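Long-range contact in 3-ketosteroid-delta4-5alpha-dehydrogenase (Rhodococcus jostii, PDB 4AT2), which probably introduces a double bond into the A ring of 3-ketosteroids during steroid catabolism, using a bound flavin-adenine dinucleotide: residues A[27-39]-A[226-240]. Sequence-based numbering, arbitrary orientation. Where two conformers were deposited one is given.
Sequences IRPRSATTVTEWD and QTLVTDDTGRVVGIV
Arg30 and Ser31 form a short parallel edge strand beside Val229 and Thr230, joined by three backbone hydrogen bonds, Arg30 N to Leu228 O, Thr230 N to Arg30 O and Ala32 N to Thr230 O, each 2.9 Å. Ahead of the first of these bonds a water bridges the two chains, donating to Ile27 O and accepting from Leu228 N.

Val229 organises the apolar side. Its CG1, anti to the backbone N (chi1 -179°), lies 3.8 Å from Ala32 CB and equally far from Trp38 CH2, which it meets at the indole edge. The same ring carries Val35 CG1 over its centre, 3.7 Å above the plane, and Val237 CG2 closes on Ala32 CB from the neighbouring strand.

On this face too, the chain of Arg30 bends at chi2 (92°) and turns its guanidinium back onto Thr34. NE reaches Thr34 OG1 at 2.8 Å and NH2 reaches Thr34 O, both partners near the guanidinium plane, while NH1 touches Val240 CG2 and forms a salt bridge with Glu247. Val35 CG2 rests against one guanidinium face, and Thr34 OG1 in turn donates to Ser31 O, which also accepts from Thr34 N, so that one carbonyl is gripped twice in the 3-10 turn. A leucine instead of Arg30 would probably leave Glu247 without this charged mate and strip the turn at Thr34 of its side-on clasp.

The example illustrates edge-strand addition: an N-terminal segment extends a beta-hairpin, whose Asp231–Gly234 type I turn contains an Asx turn, and so edges the antiparallel meander of strands 223-230, 236-243 and 246-252.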
loop_
_atom_site.group_PDB
_atom_site.type_symbol
_atom_site.label_atom_id
_atom_site.label_comp_id
_atom_site.label_asym_id
_atom_site.label_seq_id
_atom_site.Cartn_x
_atom_site.Cartn_y
_atom_site.Cartn_z
ATOM N N ILE A 27 15.523 5.857 -20.510
ATOM C CA ILE A 27 15.528 4.862 -19.385
ATOM C C ILE A 27 15.757 3.422 -19.874
ATOM O O ILE A 27 16.223 2.567 -19.112
ATOM C CB ILE A 27 14.223 4.942 -18.552
ATOM C CG1 ILE A 27 14.440 4.417 -17.134
ATOM C CG2 ILE A 27 13.105 4.157 -19.212
ATOM C CD1 ILE A 27 15.139 5.394 -16.216
ATOM N N ARG A 28 15.425 3.159 -21.138
ATOM C CA ARG A 28 15.632 1.846 -21.734
ATOM C C ARG A 28 17.127 1.570 -21.762
ATOM O O ARG A 28 17.913 2.507 -21.920
ATOM C CB ARG A 28 15.062 1.799 -23.159
ATOM C CG ARG A 28 13.550 1.627 -23.215
ATOM C CD ARG A 28 13.029 1.635 -24.647
ATOM N NE ARG A 28 11.608 1.271 -24.730
ATOM C CZ ARG A 28 11.150 0.023 -24.832
ATOM N NH1 ARG A 28 12.001 -0.998 -24.857
ATOM N NH2 ARG A 28 9.836 -0.213 -24.912
ATOM N N PRO A 29 17.528 0.294 -21.586
ATOM C CA PRO A 29 18.955 -0.002 -21.559
ATOM C C PRO A 29 19.642 0.336 -22.876
ATOM O O PRO A 29 19.051 0.200 -23.946
ATOM C CB PRO A 29 18.994 -1.516 -21.331
ATOM C CG PRO A 29 17.684 -2.009 -21.846
ATOM C CD PRO A 29 16.723 -0.934 -21.428
ATOM N N ARG A 30 20.885 0.769 -22.774
ATOM C CA ARG A 30 21.719 1.050 -23.926
ATOM C C ARG A 30 22.510 -0.218 -24.259
ATOM O O ARG A 30 23.066 -0.854 -23.367
ATOM C CB ARG A 30 22.646 2.208 -23.560
ATOM C CG ARG A 30 23.740 2.518 -24.559
ATOM C CD ARG A 30 23.294 3.561 -25.563
ATOM N NE ARG A 30 24.447 4.002 -26.338
ATOM C CZ ARG A 30 25.144 5.103 -26.086
ATOM N NH1 ARG A 30 24.796 5.906 -25.083
ATOM N NH2 ARG A 30 26.188 5.399 -26.843
ATOM N N SER A 31 22.546 -0.605 -25.535
ATOM C CA SER A 31 23.347 -1.762 -25.953
ATOM C C SER A 31 24.839 -1.430 -25.902
ATOM O O SER A 31 25.260 -0.394 -26.417
ATOM C CB SER A 31 22.961 -2.202 -27.373
ATOM O OG SER A 31 23.874 -3.172 -27.872
ATOM N N ALA A 32 25.632 -2.318 -25.303
ATOM C CA ALA A 32 27.079 -2.109 -25.170
ATOM C C ALA A 32 27.753 -1.930 -26.530
ATOM O O ALA A 32 28.734 -1.205 -26.648
ATOM C CB ALA A 32 27.727 -3.255 -24.405
ATOM N N THR A 33 27.212 -2.584 -27.554
ATOM C CA THR A 33 27.795 -2.496 -28.899
ATOM C C THR A 33 27.709 -1.076 -29.466
ATOM O O THR A 33 28.491 -0.714 -30.349
ATOM C CB THR A 33 27.150 -3.499 -29.875
ATOM O OG1 THR A 33 25.774 -3.161 -30.078
ATOM C CG2 THR A 33 27.253 -4.913 -29.333
ATOM N N THR A 34 26.775 -0.277 -28.948
ATOM C CA THR A 34 26.573 1.100 -29.418
ATOM C C THR A 34 27.415 2.128 -28.662
ATOM O O THR A 34 27.381 3.321 -28.978
ATOM C CB THR A 34 25.086 1.529 -29.369
ATOM O OG1 THR A 34 24.673 1.746 -28.008
ATOM C CG2 THR A 34 24.189 0.480 -30.028
ATOM N N VAL A 35 28.150 1.675 -27.649
ATOM C CA VAL A 35 29.039 2.570 -26.912
ATOM C C VAL A 35 30.379 2.646 -27.636
ATOM O O VAL A 35 31.127 1.671 -27.674
ATOM C CB VAL A 35 29.224 2.129 -25.447
ATOM C CG1 VAL A 35 30.233 3.026 -24.739
ATOM C CG2 VAL A 35 27.887 2.154 -24.727
ATOM N N THR A 36 30.663 3.809 -28.213
ATOM C CA THR A 36 31.839 3.966 -29.070
ATOM C C THR A 36 33.125 4.091 -28.259
ATOM O O THR A 36 34.175 3.584 -28.669
ATOM C CB THR A 36 31.692 5.154 -30.048
ATOM O OG1 THR A 36 31.625 6.384 -29.314
ATOM C CG2 THR A 36 30.428 5.001 -30.895
ATOM N N GLU A 37 33.041 4.765 -27.112
ATOM C CA GLU A 37 34.161 4.831 -26.179
ATOM C C GLU A 37 33.674 4.959 -24.742
ATOM O O GLU A 37 32.627 5.557 -24.480
ATOM C CB GLU A 37 35.131 5.970 -26.531
ATOM C CG GLU A 37 34.644 7.369 -26.181
ATOM C CD GLU A 37 35.767 8.390 -26.182
ATOM O OE1 GLU A 37 36.326 8.663 -27.267
ATOM O OE2 GLU A 37 36.091 8.921 -25.095
ATOM N N TRP A 38 34.441 4.384 -23.823
ATOM C CA TRP A 38 34.145 4.467 -22.401
ATOM C C TRP A 38 34.924 5.602 -21.816
ATOM O O TRP A 38 36.151 5.645 -21.934
ATOM C CB TRP A 38 34.509 3.160 -21.716
ATOM C CG TRP A 38 33.690 1.982 -22.193
ATOM C CD1 TRP A 38 34.077 0.973 -23.074
ATOM C CD2 TRP A 38 32.310 1.647 -21.816
ATOM N NE1 TRP A 38 33.059 0.065 -23.261
ATOM C CE2 TRP A 38 31.973 0.411 -22.539
ATOM C CE3 TRP A 38 31.354 2.226 -20.990
ATOM C CZ2 TRP A 38 30.732 -0.194 -22.419
ATOM C CZ3 TRP A 38 30.107 1.602 -20.878
ATOM C CH2 TRP A 38 29.805 0.419 -21.572
ATOM N N ASP A 39 34.225 6.552 -21.205
ATOM C CA ASP A 39 34.878 7.704 -20.591
ATOM C C ASP A 39 35.624 7.328 -19.323
ATOM O O ASP A 39 36.667 7.911 -19.006
ATOM C CB ASP A 39 33.862 8.805 -20.295
ATOM C CG ASP A 39 33.215 9.326 -21.542
ATOM O OD1 ASP A 39 33.775 10.269 -22.135
ATOM O OD2 ASP A 39 32.186 8.773 -21.966
ATOM N N GLN A 226 21.922 7.862 -15.665
ATOM C CA GLN A 226 20.676 7.932 -16.427
ATOM C C GLN A 226 20.118 6.575 -16.842
ATOM O O GLN A 226 18.906 6.364 -16.791
ATOM C CB GLN A 226 20.878 8.765 -17.696
ATOM C CG GLN A 226 21.098 10.251 -17.455
ATOM C CD GLN A 226 21.648 10.940 -18.686
ATOM O OE1 GLN A 226 21.305 12.084 -18.983
ATOM N NE2 GLN A 226 22.501 10.242 -19.415
ATOM N N THR A 227 20.986 5.676 -17.314
ATOM C CA THR A 227 20.550 4.394 -17.895
ATOM C C THR A 227 21.620 3.317 -17.706
ATOM O O THR A 227 22.806 3.641 -17.625
ATOM C CB THR A 227 20.267 4.503 -19.421
ATOM O OG1 THR A 227 21.466 4.264 -20.161
ATOM C CG2 THR A 227 19.725 5.870 -19.822
ATOM N N LEU A 228 21.209 2.052 -17.701
ATOM C CA LEU A 228 22.146 0.942 -17.624
ATOM C C LEU A 228 22.560 0.529 -19.027
ATOM O O LEU A 228 21.779 0.661 -19.969
ATOM C CB LEU A 228 21.498 -0.239 -16.907
ATOM C CG LEU A 228 21.096 0.079 -15.452
ATOM C CD1 LEU A 228 20.150 -0.964 -14.878
ATOM C CD2 LEU A 228 22.322 0.208 -14.559
ATOM N N VAL A 229 23.788 0.031 -19.149
ATOM C CA VAL A 229 24.277 -0.531 -20.395
ATOM C C VAL A 229 24.292 -2.052 -20.246
ATOM O O VAL A 229 24.792 -2.572 -19.250
ATOM C CB VAL A 229 25.703 -0.050 -20.719
ATOM C CG1 VAL A 229 26.178 -0.645 -22.040
ATOM C CG2 VAL A 229 25.751 1.470 -20.774
ATOM N N THR A 230 23.731 -2.755 -21.229
ATOM C CA THR A 230 23.699 -4.218 -21.188
ATOM C C THR A 230 24.374 -4.823 -22.419
ATOM O O THR A 230 24.353 -4.220 -23.485
ATOM C CB THR A 230 22.256 -4.773 -21.077
ATOM O OG1 THR A 230 21.467 -4.301 -22.177
ATOM C CG2 THR A 230 21.607 -4.347 -19.769
ATOM N N ASP A 231 24.976 -6.001 -22.276
ATOM C CA ASP A 231 25.466 -6.718 -23.464
ATOM C C ASP A 231 24.360 -7.617 -24.029
ATOM O O ASP A 231 23.228 -7.590 -23.538
ATOM C CB ASP A 231 26.778 -7.478 -23.190
ATOM C CG ASP A 231 26.613 -8.632 -22.210
ATOM O OD1 ASP A 231 25.492 -9.132 -22.006
ATOM O OD2 ASP A 231 27.636 -9.056 -21.648
ATOM N N ASP A 232 24.675 -8.413 -25.051
ATOM C CA ASP A 232 23.634 -9.196 -25.731
ATOM C C ASP A 232 23.104 -10.388 -24.918
ATOM O O ASP A 232 22.134 -11.033 -25.322
ATOM C CB ASP A 232 24.054 -9.606 -27.158
ATOM C CG ASP A 232 25.320 -10.446 -27.201
ATOM O OD1 ASP A 232 25.758 -10.997 -26.163
ATOM O OD2 ASP A 232 25.883 -10.572 -28.317
ATOM N N THR A 233 23.730 -10.665 -23.777
ATOM C CA THR A 233 23.230 -11.690 -22.852
ATOM C C THR A 233 22.298 -11.081 -21.807
ATOM O O THR A 233 21.660 -11.805 -21.037
ATOM C CB THR A 233 24.372 -12.429 -22.117
ATOM O OG1 THR A 233 24.909 -11.587 -21.082
ATOM C CG2 THR A 233 25.484 -12.835 -23.086
ATOM N N GLY A 234 22.221 -9.750 -21.784
ATOM C CA GLY A 234 21.405 -9.050 -20.792
ATOM C C GLY A 234 22.175 -8.677 -19.530
ATOM O O GLY A 234 21.606 -8.111 -18.600
ATOM N N ARG A 235 23.464 -8.997 -19.490
ATOM C CA ARG A 235 24.322 -8.610 -18.368
ATOM C C ARG A 235 24.519 -7.086 -18.326
ATOM O O ARG A 235 24.746 -6.456 -19.362
ATOM C CB ARG A 235 25.693 -9.295 -18.480
ATOM C CG ARG A 235 26.640 -8.915 -17.353
ATOM C CD ARG A 235 28.054 -9.463 -17.473
ATOM N NE ARG A 235 28.790 -9.030 -16.283
ATOM C CZ ARG A 235 28.781 -9.674 -15.116
ATOM N NH1 ARG A 235 28.129 -10.824 -14.973
ATOM N NH2 ARG A 235 29.440 -9.176 -14.085
ATOM N N VAL A 236 24.448 -6.506 -17.129
ATOM C CA VAL A 236 24.739 -5.088 -16.953
ATOM C C VAL A 236 26.255 -4.933 -16.948
ATOM O O VAL A 236 26.940 -5.531 -16.116
ATOM C CB VAL A 236 24.126 -4.535 -15.650
ATOM C CG1 VAL A 236 24.581 -3.107 -15.396
ATOM C CG2 VAL A 236 22.606 -4.594 -15.726
ATOM N N VAL A 237 26.768 -4.131 -17.882
ATOM C CA VAL A 237 28.212 -4.008 -18.096
ATOM C C VAL A 237 28.696 -2.563 -17.954
ATOM O O VAL A 237 29.861 -2.259 -18.202
ATOM C CB VAL A 237 28.630 -4.561 -19.480
ATOM C CG1 VAL A 237 28.344 -6.057 -19.560
ATOM C CG2 VAL A 237 27.947 -3.779 -20.596
ATOM N N GLY A 238 27.797 -1.671 -17.544
ATOM C CA GLY A 238 28.170 -0.266 -17.351
ATOM C C GLY A 238 26.951 0.617 -17.217
ATOM O O GLY A 238 25.830 0.118 -17.128
ATOM N N ILE A 239 27.172 1.929 -17.194
ATOM C CA ILE A 239 26.083 2.903 -17.099
ATOM C C ILE A 239 26.338 4.077 -18.039
ATOM O O ILE A 239 27.473 4.305 -18.458
ATOM C CB ILE A 239 25.880 3.437 -15.650
ATOM C CG1 ILE A 239 27.082 4.260 -15.147
ATOM C CG2 ILE A 239 25.588 2.304 -14.683
ATOM C CD1 ILE A 239 27.098 5.713 -15.603
ATOM N N VAL A 240 25.276 4.807 -18.352
ATOM C CA VAL A 240 25.371 6.082 -19.067
ATOM C C VAL A 240 24.960 7.170 -18.084
ATOM O O VAL A 240 23.985 7.007 -17.344
ATOM C CB VAL A 240 24.450 6.113 -20.310
ATOM C CG1 VAL A 240 24.452 7.501 -20.949
ATOM C CG2 VAL A 240 24.879 5.063 -21.327
HETATM O O HOH W 1 18.278 1.192 -17.719
HETATM O O HOH W 2 23.829 -5.575 -26.668
#